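Long-range contact in glycosyl hydrolase family 62 protein (PDB 5B6T), which probably removes alpha-L-arabinofuranosyl side groups from arabinoxylan by hydrolysis, as an alpha-L-arabinofuranosidase of glycoside hydrolase family 62: residues Gln92-Leu97 / Thr108-Asn113. Sequence-based numbering, arbitrary orientation.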
ATOM      1  N   GLN A  92      -3.726 -20.221  -8.964  1.00  9.65           N
ATOM      2  CA  GLN A  92      -3.762 -21.137  -7.818  1.00  9.91           C
ATOM      3  C   GLN A  92      -5.073 -21.136  -7.074  1.00  9.53           C
ATOM      4  O   GLN A  92      -5.224 -21.885  -6.109  1.00  9.36           O
ATOM      5  CB  GLN A  92      -2.648 -20.778  -6.838  1.00  9.65           C
ATOM      6  CG  GLN A  92      -1.286 -21.012  -7.433  1.00  9.95           C
ATOM      7  CD  GLN A  92      -0.170 -20.437  -6.610  1.00 10.66           C
ATOM      8  OE1 GLN A  92      -0.381 -20.040  -5.471  1.00 10.75           O
ATOM      9  NE2 GLN A  92       1.015 -20.426  -7.165  1.00 11.28           N
ATOM     10  N   ARG A  93      -5.977 -20.236  -7.464  1.00 10.19           N
ATOM     11  CA  ARG A  93      -7.277 -20.104  -6.791  1.00 11.29           C
ATOM     12  C   ARG A  93      -7.039 -19.849  -5.297  1.00 10.73           C
ATOM     13  O   ARG A  93      -7.725 -20.388  -4.411  1.00 10.94           O
ATOM     14  CB  ARG A  93      -8.155 -21.343  -7.061  1.00 13.66           C
ATOM     15  CG  ARG A  93      -8.489 -21.475  -8.544  1.00 15.68           C
ATOM     16  CD  ARG A  93      -9.044 -22.825  -8.968  1.00 19.24           C
ATOM     17  NE  ARG A  93     -10.079 -23.313  -8.075  1.00 22.48           N
ATOM     18  CZ  ARG A  93     -11.392 -23.090  -8.195  1.00 26.59           C
ATOM     19  NH1 ARG A  93     -11.899 -22.345  -9.179  1.00 27.91           N
ATOM     20  NH2 ARG A  93     -12.211 -23.611  -7.286  1.00 29.79           N
ATOM     21  N   LEU A  94      -6.040 -19.017  -5.004  1.00 10.08           N
ATOM     22  CA  LEU A  94      -5.713 -18.654  -3.625  1.00  9.89           C
ATOM     23  C   LEU A  94      -5.546 -17.142  -3.536  1.00  8.93           C
ATOM     24  O   LEU A  94      -4.907 -16.549  -4.411  1.00  9.17           O
ATOM     25  CB  LEU A  94      -4.387 -19.264  -3.225  1.00 10.62           C
ATOM     26  CG  LEU A  94      -4.330 -20.736  -2.882  1.00 11.74           C
ATOM     27  CD1 LEU A  94      -2.881 -21.042  -2.583  1.00 11.73           C
ATOM     28  CD2 LEU A  94      -5.224 -21.044  -1.687  1.00 11.81           C
ATOM     29  N   TRP A  95      -6.064 -16.547  -2.468  1.00  8.20           N
ATOM     30  CA  TRP A  95      -5.726 -15.188  -2.103  1.00  7.96           C
ATOM     31  C   TRP A  95      -4.355 -15.202  -1.433  1.00  7.41           C
ATOM     32  O   TRP A  95      -3.992 -16.137  -0.690  1.00  7.07           O
ATOM     33  CB  TRP A  95      -6.751 -14.576  -1.146  1.00  8.25           C
ATOM     34  CG  TRP A  95      -8.115 -14.415  -1.711  1.00  8.67           C
ATOM     35  CD1 TRP A  95      -9.108 -15.327  -1.696  1.00  9.43           C
ATOM     36  CD2 TRP A  95      -8.643 -13.246  -2.352  1.00  8.61           C
ATOM     37  NE1 TRP A  95     -10.236 -14.810  -2.299  1.00  9.82           N
ATOM     38  CE2 TRP A  95      -9.977 -13.531  -2.702  1.00  9.24           C
ATOM     39  CE3 TRP A  95      -8.121 -11.982  -2.642  1.00  8.80           C
ATOM     40  CZ2 TRP A  95     -10.783 -12.610  -3.353  1.00  9.38           C
ATOM     41  CZ3 TRP A  95      -8.940 -11.051  -3.287  1.00  8.90           C
ATOM     42  CH2 TRP A  95     -10.253 -11.387  -3.643  1.00  9.40           C
ATOM     43  N   TYR A  96      -3.574 -14.161  -1.737  1.00  7.20           N
ATOM     44  CA  TYR A  96      -2.302 -13.880  -1.087  1.00  7.13           C
ATOM     45  C   TYR A  96      -2.427 -12.614  -0.283  1.00  6.86           C
ATOM     46  O   TYR A  96      -3.125 -11.657  -0.712  1.00  7.23           O
ATOM     47  CB  TYR A  96      -1.148 -13.746  -2.103  1.00  7.42           C
ATOM     48  CG  TYR A  96      -0.571 -15.054  -2.554  1.00  7.57           C
ATOM     49  CD1 TYR A  96      -1.273 -15.897  -3.384  1.00  7.71           C
ATOM     50  CD2 TYR A  96       0.692 -15.456  -2.130  1.00  7.66           C
ATOM     51  CE1 TYR A  96      -0.754 -17.135  -3.767  1.00  7.85           C
ATOM     52  CE2 TYR A  96       1.210 -16.670  -2.504  1.00  8.15           C
ATOM     53  CZ  TYR A  96       0.497 -17.504  -3.316  1.00  8.26           C
ATOM     54  OH  TYR A  96       1.021 -18.734  -3.694  1.00  8.94           O
ATOM     55  N   LEU A  97      -1.737 -12.594   0.854  1.00  6.76           N
ATOM     56  CA  LEU A  97      -1.554 -11.402   1.687  1.00  6.85           C
ATOM     57  C   LEU A  97      -0.034 -11.259   1.864  1.00  7.39           C
ATOM     58  O   LEU A  97       0.602 -12.122   2.489  1.00  7.12           O
ATOM     59  CB  LEU A  97      -2.232 -11.577   3.050  1.00  7.33           C
ATOM     60  CG  LEU A  97      -2.350 -10.309   3.888  1.00  7.36           C
ATOM     61  CD1 LEU A  97      -3.291  -9.276   3.244  1.00  7.47           C
ATOM     62  CD2 LEU A  97      -2.801 -10.621   5.319  1.00  7.94           C
ATOM     63  N   THR A 108      -1.346 -17.210   2.627  1.00  7.49           N
ATOM     64  CA  THR A 108      -2.358 -17.549   1.641  1.00  7.81           C
ATOM     65  C   THR A 108      -3.658 -17.947   2.321  1.00  7.85           C
ATOM     66  O   THR A 108      -3.683 -18.224   3.515  1.00  7.89           O
ATOM     67  CB  THR A 108      -1.920 -18.686   0.707  1.00  8.13           C
ATOM     68  OG1 THR A 108      -1.682 -19.879   1.465  1.00  8.95           O
ATOM     69  CG2 THR A 108      -0.679 -18.268  -0.041  1.00  8.17           C
ATOM     70  N   ASN A 109      -4.726 -17.974   1.534  1.00  8.12           N
ATOM     71  CA  ASN A 109      -6.071 -18.261   2.026  1.00  8.24           C
ATOM     72  C   ASN A 109      -6.995 -18.498   0.842  1.00  8.46           C
ATOM     73  O   ASN A 109      -7.090 -17.643  -0.033  1.00  8.37           O
ATOM     74  CB  ASN A 109      -6.580 -17.062   2.849  1.00  8.18           C
ATOM     75  CG  ASN A 109      -7.796 -17.379   3.691  1.00  8.26           C
ATOM     76  OD1 ASN A 109      -8.561 -18.314   3.416  1.00  9.07           O
ATOM     77  ND2 ASN A 109      -7.992 -16.583   4.711  1.00  7.87           N
ATOM     78  N   PRO A 110      -7.711 -19.632   0.801  1.00  9.20           N
ATOM     79  CA  PRO A 110      -8.636 -19.815  -0.310  1.00 10.01           C
ATOM     80  C   PRO A 110      -9.850 -18.902  -0.255  1.00 10.06           C
ATOM     81  O   PRO A 110     -10.547 -18.820  -1.250  1.00 10.87           O
ATOM     82  CB  PRO A 110      -9.070 -21.278  -0.173  1.00 10.34           C
ATOM     83  CG  PRO A 110      -8.830 -21.624   1.226  1.00 10.54           C
ATOM     84  CD  PRO A 110      -7.630 -20.826   1.663  1.00  9.90           C
ATOM     85  N   ASP A 111     -10.120 -18.279   0.896  1.00  9.69           N
ATOM     86  CA  ASP A 111     -11.369 -17.515   1.111  1.00 10.53           C
ATOM     87  C   ASP A 111     -11.091 -16.232   1.885  1.00 10.06           C
ATOM     88  O   ASP A 111     -10.835 -16.272   3.080  1.00  9.59           O
ATOM     89  CB  ASP A 111     -12.366 -18.400   1.873  1.00 11.83           C
ATOM     90  CG  ASP A 111     -13.684 -17.708   2.155  1.00 13.94           C
ATOM     91  OD1 ASP A 111     -13.956 -16.642   1.542  1.00 14.66           O
ATOM     92  OD2 ASP A 111     -14.449 -18.313   2.957  1.00 17.84           O
ATOM     93  N   ILE A 112     -11.179 -15.090   1.189  1.00 10.12           N
ATOM     94  CA  ILE A 112     -10.933 -13.791   1.817  1.00 10.35           C
ATOM     95  C   ILE A 112     -11.916 -13.500   2.949  1.00 10.80           C
ATOM     96  O   ILE A 112     -11.596 -12.768   3.893  1.00 11.32           O
ATOM     97  CB  ILE A 112     -10.942 -12.650   0.763  1.00 10.04           C
ATOM     98  CG1 ILE A 112     -10.346 -11.350   1.349  1.00 10.47           C
ATOM     99  CG2 ILE A 112     -12.338 -12.404   0.200  1.00 10.00           C
ATOM    100  CD1 ILE A 112     -10.173 -10.287   0.293  1.00 10.19           C
ATOM    101  N   ASN A 113     -13.104 -14.097   2.873  1.00 11.47           N
ATOM    102  CA  ASN A 113     -14.103 -13.992   3.944  1.00 12.05           C
ATOM    103  C   ASN A 113     -13.806 -14.804   5.189  1.00 10.92           C
ATOM    104  O   ASN A 113     -14.597 -14.796   6.122  1.00 11.54           O
ATOM    105  CB  ASN A 113     -15.498 -14.364   3.417  1.00 14.00           C
ATOM    106  CG  ASN A 113     -16.124 -13.246   2.636  1.00 17.30           C
ATOM    107  OD1 ASN A 113     -16.366 -13.379   1.450  1.00 22.25           O
ATOM    108  ND2 ASN A 113     -16.399 -12.140   3.309  1.00 18.86           N
TER
HETATM  109  O   HOH W   1     -10.314 -20.041  -3.703  1.00 19.21           O
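Trp95 CG lies anti to its carbonyl carbon (chi1 -64°), and chi2 of 88° turns the indole so that one face lies against Ile112, whose CD1 is carried out over that face by an extended chi2 of 172°. Ile112 CB sits over the five-membered ring of Trp95, 3.8 Å from its centroid in a CH-pi contact, while Ile112 CG2 meets Trp95 CZ2 and Ile112 CD1 lies 3.9 Å from Trp95 CZ3. A branched aliphatic chain suits this place because three of its carbons can cover a broad flat surface. An alanine in place of Trp95 would probably leave Ile112 CB, CG2 and CD1 without the ring they cover and open a gap between the strand and residues 110-112. On the other sheet face, the compact methyl of threonine suits a ring face: Thr108 CG2 lies over the Tyr96 ring, 3.6 Å from its centroid; the phenol is steadied beyond by Tyr96 OH donating to Gln92 OE1 at 2.6 Å, in the carbonyl plane on a lone pair. Between these faces, Trp95 and Asn109 form an antiparallel hydrogen-bonded pair, with Trp95 N to Asn109 O at 2.9 Å and Asn109 N returning to Trp95 O. Past the strand end, one water donates to both Arg93 O and Pro110 O, bridging the chains. Asn109 makes an Asx turn: its OD1 accepts from Asp111 N at 3.0 Å, while ND2 bonds to Asn114 O. The contact lies at the open end of hairpin 94-100/104-109, the middle strands of a four-stranded antiparallel sheet in this family's five-bladed beta-propeller; Ile112 reaches strands 25-34 and 37-46 of another sheet, touching Val32 and Phe41.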